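Local coordinates for spindle pole body-associated protein VIK1 (PDB 4GKP) that probably binds microtubules as the noncatalytic partner of the kinesin Kar3, here represented by its truncated neck and kinesin-like motor homology domain, at residues 159-162 / 163-166; 237-241 / 242-246. All blocks are in the same frame, centred on the assembly; numbering follows the deposited sequence.

Contact 1 (159-162 / 163-166); sequences ITLD and EITD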
loop_
_atom_site.group_PDB
_atom_site.type_symbol
_atom_site.label_atom_id
_atom_site.label_comp_id
_atom_site.label_asym_id
_atom_site.label_seq_id
_atom_site.Cartn_x
_atom_site.Cartn_y
_atom_site.Cartn_z
ATOM N N ILE A 159 -0.518 -3.223 18.898
ATOM C CA ILE A 159 -1.545 -4.193 19.220
ATOM C C ILE A 159 -1.280 -5.473 18.426
ATOM O O ILE A 159 -0.554 -5.452 17.427
ATOM C CB ILE A 159 -2.985 -3.686 18.933
ATOM C CG1 ILE A 159 -3.241 -3.491 17.427
ATOM C CG2 ILE A 159 -3.309 -2.444 19.763
ATOM C CD1 ILE A 159 -4.710 -3.318 17.082
ATOM N N THR A 160 -1.854 -6.579 18.877
ATOM C CA THR A 160 -1.965 -7.752 18.022
ATOM C C THR A 160 -3.284 -7.639 17.300
ATOM O O THR A 160 -4.241 -7.090 17.834
ATOM C CB THR A 160 -1.924 -9.060 18.829
ATOM O OG1 THR A 160 -2.962 -9.036 19.825
ATOM C CG2 THR A 160 -0.560 -9.216 19.507
ATOM N N LEU A 161 -3.344 -8.153 16.087
ATOM C CA LEU A 161 -4.546 -7.987 15.275
ATOM C C LEU A 161 -5.828 -8.554 15.888
ATOM O O LEU A 161 -6.919 -8.041 15.616
ATOM C CB LEU A 161 -4.350 -8.583 13.890
ATOM C CG LEU A 161 -3.396 -7.894 12.938
ATOM C CD1 LEU A 161 -3.639 -8.501 11.565
ATOM C CD2 LEU A 161 -3.625 -6.392 12.914
ATOM N N ASP A 162 -5.720 -9.611 16.689
ATOM C CA ASP A 162 -6.922 -10.150 17.343
ATOM C C ASP A 162 -7.487 -9.207 18.423
ATOM O O ASP A 162 -8.584 -9.419 18.924
ATOM C CB ASP A 162 -6.695 -11.559 17.893
ATOM C CG ASP A 162 -5.587 -11.618 18.928
ATOM O OD1 ASP A 162 -4.533 -10.970 18.727
ATOM O OD2 ASP A 162 -5.765 -12.342 19.943
ATOM N N GLU A 163 -6.747 -8.153 18.762
ATOM C CA GLU A 163 -7.264 -7.145 19.671
ATOM C C GLU A 163 -8.306 -6.245 18.998
ATOM O O GLU A 163 -9.031 -5.529 19.682
ATOM C CB GLU A 163 -6.131 -6.305 20.279
ATOM C CG GLU A 163 -5.338 -7.038 21.346
ATOM C CD GLU A 163 -4.221 -6.193 21.892
ATOM O OE1 GLU A 163 -4.415 -5.604 22.967
ATOM O OE2 GLU A 163 -3.168 -6.082 21.241
ATOM N N ILE A 164 -8.372 -6.269 17.668
ATOM C CA ILE A 164 -9.421 -5.539 16.953
ATOM C C ILE A 164 -10.748 -6.294 17.083
ATOM O O ILE A 164 -10.888 -7.427 16.604
ATOM C CB ILE A 164 -9.080 -5.250 15.471
ATOM C CG1 ILE A 164 -7.634 -4.785 15.327
ATOM C CG2 ILE A 164 -9.983 -4.151 14.921
ATOM C CD1 ILE A 164 -7.040 -5.043 13.962
ATOM N N THR A 165 -11.694 -5.653 17.766
ATOM C CA THR A 165 -13.028 -6.191 18.015
ATOM C C THR A 165 -14.058 -5.123 17.628
ATOM O O THR A 165 -13.685 -3.979 17.336
ATOM C CB THR A 165 -13.200 -6.590 19.496
ATOM N N ASP A 166 -15.342 -5.490 17.625
ATOM C CA ASP A 166 -16.434 -4.577 17.236
ATOM C C ASP A 166 -16.373 -3.198 17.915
ATOM O O ASP A 166 -16.872 -2.215 17.366
ATOM C CB ASP A 166 -17.806 -5.230 17.468
#

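Contact 2 (237-241 / 242-246); sequences KIFHD and TKSAF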
loop_
_atom_site.group_PDB
_atom_site.type_symbol
_atom_site.label_atom_id
_atom_site.label_comp_id
_atom_site.label_asym_id
_atom_site.label_seq_id
_atom_site.Cartn_x
_atom_site.Cartn_y
_atom_site.Cartn_z
ATOM N N LYS A 237 14.319 4.131 2.622
ATOM C CA LYS A 237 14.640 2.922 3.389
ATOM C C LYS A 237 13.716 1.743 3.000
ATOM O O LYS A 237 14.180 0.598 2.896
ATOM C CB LYS A 237 14.559 3.214 4.892
ATOM C CG LYS A 237 14.668 2.004 5.810
ATOM C CD LYS A 237 16.067 1.417 5.809
ATOM C CE LYS A 237 16.080 0.048 6.466
ATOM N NZ LYS A 237 17.356 -0.679 6.211
ATOM N N ILE A 238 12.432 2.052 2.767
ATOM C CA ILE A 238 11.409 1.092 2.328
ATOM C C ILE A 238 11.662 0.588 0.894
ATOM O O ILE A 238 11.684 -0.637 0.661
ATOM C CB ILE A 238 9.984 1.694 2.501
ATOM C CG1 ILE A 238 9.647 1.850 3.984
ATOM C CG2 ILE A 238 8.921 0.853 1.830
ATOM C CD1 ILE A 238 8.543 2.841 4.273
ATOM N N PHE A 239 11.881 1.513 -0.056
ATOM C CA PHE A 239 12.228 1.128 -1.445
ATOM C C PHE A 239 13.535 0.340 -1.542
ATOM O O PHE A 239 13.692 -0.492 -2.445
ATOM C CB PHE A 239 12.295 2.326 -2.409
ATOM C CG PHE A 239 10.999 3.069 -2.566
ATOM C CD1 PHE A 239 9.795 2.390 -2.722
ATOM C CD2 PHE A 239 10.985 4.460 -2.584
ATOM C CE1 PHE A 239 8.605 3.080 -2.864
ATOM C CE2 PHE A 239 9.797 5.158 -2.724
ATOM C CZ PHE A 239 8.606 4.466 -2.863
ATOM N N HIS A 240 14.469 0.587 -0.623
ATOM C CA HIS A 240 15.761 -0.089 -0.701
ATOM C C HIS A 240 15.798 -1.402 0.009
ATOM O O HIS A 240 16.488 -2.309 -0.433
ATOM C CB HIS A 240 16.898 0.807 -0.199
ATOM C CG HIS A 240 18.281 0.224 -0.429
ATOM N ND1 HIS A 240 18.992 -0.372 0.551
ATOM C CD2 HIS A 240 19.061 0.144 -1.584
ATOM C CE1 HIS A 240 20.170 -0.802 0.055
ATOM N NE2 HIS A 240 20.212 -0.488 -1.252
ATOM N N ASP A 241 15.069 -1.522 1.117
ATOM C CA ASP A 241 15.211 -2.688 1.988
ATOM C C ASP A 241 14.000 -3.619 2.120
ATOM O O ASP A 241 14.048 -4.580 2.894
ATOM C CB ASP A 241 15.714 -2.243 3.356
ATOM C CG ASP A 241 17.187 -1.891 3.330
ATOM O OD1 ASP A 241 18.004 -2.775 2.995
ATOM O OD2 ASP A 241 17.529 -0.732 3.636
ATOM N N THR A 242 12.930 -3.326 1.371
ATOM C CA THR A 242 11.734 -4.176 1.317
ATOM C C THR A 242 11.303 -4.304 -0.138
ATOM O O THR A 242 11.546 -3.390 -0.925
ATOM C CB THR A 242 10.551 -3.618 2.169
ATOM O OG1 THR A 242 9.958 -2.487 1.533
ATOM C CG2 THR A 242 10.995 -3.196 3.545
ATOM N N LYS A 243 10.698 -5.439 -0.501
ATOM C CA LYS A 243 9.994 -5.578 -1.787
ATOM C C LYS A 243 8.776 -4.656 -1.843
ATOM O O LYS A 243 8.074 -4.467 -0.841
ATOM C CB LYS A 243 9.542 -7.010 -2.027
ATOM C CG LYS A 243 10.674 -7.959 -2.353
ATOM C CD LYS A 243 10.193 -9.393 -2.438
ATOM C CE LYS A 243 9.932 -9.825 -3.869
ATOM N NZ LYS A 243 9.768 -11.304 -3.980
ATOM N N SER A 244 8.548 -4.087 -3.029
ATOM C CA SER A 244 7.554 -3.048 -3.236
ATOM C C SER A 244 6.402 -3.506 -4.122
ATOM O O SER A 244 6.563 -4.359 -4.995
ATOM C CB SER A 244 8.224 -1.801 -3.833
ATOM O OG SER A 244 9.013 -1.128 -2.861
ATOM N N ALA A 245 5.229 -2.942 -3.868
ATOM C CA ALA A 245 4.062 -3.126 -4.718
ATOM C C ALA A 245 3.216 -1.898 -4.535
ATOM O O ALA A 245 3.169 -1.314 -3.425
ATOM C CB ALA A 245 3.267 -4.375 -4.330
ATOM N N PHE A 246 2.536 -1.524 -5.623
ATOM C CA PHE A 246 1.795 -0.288 -5.697
ATOM C C PHE A 246 0.397 -0.495 -6.268
ATOM O O PHE A 246 0.211 -1.191 -7.275
ATOM C CB PHE A 246 2.556 0.719 -6.563
ATOM C CG PHE A 246 3.966 0.998 -6.096
ATOM C CD1 PHE A 246 4.214 1.968 -5.132
ATOM C CD2 PHE A 246 5.047 0.307 -6.642
ATOM C CE1 PHE A 246 5.507 2.238 -4.716
ATOM C CE2 PHE A 246 6.346 0.575 -6.223
ATOM C CZ PHE A 246 6.571 1.543 -5.256
HETATM O O HOH W 1 11.535 -2.121 -3.332
#

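Contact 1 (159-162 / 163-166)
This is a local turn contact in which the chain leaves strand 159-160 through one 3-10 turn, with E163 reaching T160 and I164 packing by I159 and L161. It lies at the surface, and its centre is about 20 Å from the centre of the chain. E163 OE2 accepts from T160 N at 2.7 Å, using the lone pair that faces away from the other carboxylate oxygen. CG of E163 stands beside its own backbone N (chi1 -75°) and the chain is extended beyond CG, so the carboxylate reaches T160 N and lies against CA and CB of I159. In return E163 N donates to T160 O at 2.9 Å, from above the carbonyl plane. I164 N follows with a 3.1 Å bond to L161 O. These two i+3 bonds make the 3-10 turn. The return of the E163 carboxylate to T160 N recalls the glutamate half of a capping box. The reciprocal bond, from E163 N to T160 OG1, is not made; OG1 instead donates to D162 OD1 at 2.7 Å, on its syn side. On the apolar side I164 CG1 touches I159 CD1 at 3.7 Å, the side chains crossing at about a right angle. I164 CD1 lies beside L161 CD2 at 3.8 Å, both side chains pointing the same way. L161 and I164 also rest on L101 of helix 96-107, and L161 pairs by backbone with I114 of strand 112-121.

Contact 2 (237-241 / 242-246)
I238 and F239, in the last turn of helix 230-241, meet T242, S244 and F246, which follow it. K237 comes first; its NZ forms a salt bridge with D241 OD2, from above the carboxylate plane, and also bonds E149 O. I238 O takes two bonds from T242, one from OG1 at 2.7 Å and one from N at 3.0 Å, from opposite faces of the carbonyl plane. T242 OG1 sits between its own N and carbonyl carbon (chi1 74°), which turns the hydroxyl back to the helix end. F239 CD1 has S244 OG at the edge of its ring, 3.6 Å away. F239 CE1 comes in at the edge of the F246 ring, 3.5 Å from F246 CZ; the planes are at 44° and neither ring lies over the face of the other. A water joins F239 O, T242 O and S244 OG. D241 ends the helix; the backbone turns extended at T242 and runs into strand 246-250, which lies parallel to its neighbours in the kinesin motor-like fold. N84 of strand 83-88 bonds both T242 OG1 and S244 OG. F86 of the same strand meets the rings of F239 and F246, while T242 touches Y204 of strand 201-208.

In the fold
Both contacts are short local turns at the end of a regular element, but they lie in different settings. Contact 1 is at the surface and contact 2 is mostly buried; their nearest atoms are about 18 Å apart and do not touch. Contact 1 follows short strand 159-160, which pairs with 112-121, while contact 2 links helix 230-241 to strand 246-250, which pairs with strands 17-22 and 83-88. Strands 159-160 and 246-250 belong to the same mixed sheet. Contact 1 relies on a carboxylate and 3-10 backbone bonds with aliphatic packing. Contact 2 uses a backbone N-H, two hydroxyls, a water and aromatic rings.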